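Local coordinates for uncharacterized protein (PDB 2QTP) that is of unknown function but adopts a variant of the Bacillus chorismate mutase fold and may take part in amino-acid metabolism, at residues M124-P127 / G128-L131. Sequence-based numbering, arbitrary orientation.
Sequences MGSP and GQVL
Ser126 and Gln129 close a type II beta turn, with Pro127 and Gly128 at its two corners. The backbone bond of the turn runs from Gln129 N to Ser126 O, 3.1 Å long and nearly straight at 165°. Pro127 suits the first corner because its ring restricts phi to the range needed there. Gly128, with no CB to press on Pro127 O, accepts the positive phi of 90° at the second.

The side chain of Gln129 runs back past Ser126 toward Gly125, its CG anti to its own carbonyl carbon (chi1 -76°) and the chain extended beyond. Its CB and CG pass Ser126 O, CG at 3.6 Å, and its CD comes within 3.5 Å of Ser126 N. The terminal amide thus ends beside the Ser126 hydroxyl and the backbone of Gly125, which has no side chain to obstruct it. Small, polar Ser126 and long, flexible, polar Gln129 both fit a surface turn.

Outside the turn, Gly128 O accepts a hydrogen bond from Arg153 NH1; Gly125 is backbone hydrogen-bonded to Val86 and Leu131 to Val152. The turn reverses the chain between strand 120-124 of the mixed sheet and strand 131-135 of the two-stranded sheet, its corner defined by the Pro-Gly pair and one backbone bond, with polar Gln129 folded over Ser126.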
loop_
_atom_site.group_PDB
_atom_site.type_symbol
_atom_site.label_atom_id
_atom_site.label_comp_id
_atom_site.label_asym_id
_atom_site.label_seq_id
_atom_site.Cartn_x
_atom_site.Cartn_y
_atom_site.Cartn_z
HETATM N N MSE A 124 -4.871 4.772 -11.341
HETATM C CA MSE A 124 -4.467 3.966 -12.487
HETATM C C MSE A 124 -2.998 4.364 -12.776
HETATM O O MSE A 124 -2.658 5.502 -12.674
HETATM C CB MSE A 124 -5.334 4.311 -13.684
HETATM C CG MSE A 124 -6.810 3.957 -13.428
HETATM SE SE MSE A 124 -7.206 2.320 -14.296
HETATM C CE MSE A 124 -6.438 2.993 -16.028
ATOM N N GLY A 125 -2.139 3.429 -13.129
ATOM C CA GLY A 125 -0.772 3.792 -13.472
ATOM C C GLY A 125 -0.118 2.786 -14.361
ATOM O O GLY A 125 -0.759 1.879 -14.881
ATOM N N SER A 126 1.175 2.938 -14.508
ATOM C CA SER A 126 1.973 2.054 -15.321
ATOM C C SER A 126 3.295 1.757 -14.588
ATOM O O SER A 126 3.555 2.322 -13.503
ATOM C CB SER A 126 2.161 2.669 -16.700
ATOM O OG SER A 126 2.723 3.958 -16.605
ATOM N N PRO A 127 4.106 0.834 -15.137
ATOM C CA PRO A 127 5.319 0.433 -14.417
ATOM C C PRO A 127 6.221 1.588 -14.021
ATOM O O PRO A 127 6.524 2.428 -14.848
ATOM C CB PRO A 127 6.020 -0.491 -15.416
ATOM C CG PRO A 127 4.882 -1.082 -16.214
ATOM C CD PRO A 127 3.926 0.058 -16.381
ATOM N N GLY A 128 6.630 1.639 -12.754
ATOM C CA GLY A 128 7.560 2.652 -12.300
ATOM C C GLY A 128 6.931 3.933 -11.791
ATOM O O GLY A 128 7.631 4.745 -11.242
ATOM N N GLN A 129 5.619 4.119 -11.950
ATOM C CA GLN A 129 4.978 5.328 -11.475
ATOM C C GLN A 129 4.834 5.284 -9.963
ATOM O O GLN A 129 4.567 4.216 -9.351
ATOM C CB GLN A 129 3.582 5.511 -12.050
ATOM C CG GLN A 129 3.479 5.965 -13.470
ATOM C CD GLN A 129 2.023 6.240 -13.833
ATOM O OE1 GLN A 129 1.232 6.661 -12.987
ATOM N NE2 GLN A 129 1.668 6.005 -15.083
ATOM N N VAL A 130 4.979 6.468 -9.381
ATOM C CA VAL A 130 4.911 6.668 -7.947
ATOM C C VAL A 130 3.479 6.667 -7.415
ATOM O O VAL A 130 2.585 7.293 -7.978
ATOM C CB VAL A 130 5.647 7.986 -7.524
ATOM C CG1 VAL A 130 5.367 8.290 -6.070
ATOM C CG2 VAL A 130 7.166 7.895 -7.838
ATOM N N LEU A 131 3.266 5.907 -6.341
ATOM C CA LEU A 131 1.960 5.842 -5.672
ATOM C C LEU A 131 2.158 6.509 -4.322
ATOM O O LEU A 131 3.063 6.145 -3.569
ATOM C CB LEU A 131 1.511 4.369 -5.471
ATOM C CG LEU A 131 0.241 4.007 -4.708
ATOM C CD1 LEU A 131 -1.041 4.523 -5.404
ATOM C CD2 LEU A 131 0.207 2.450 -4.518
#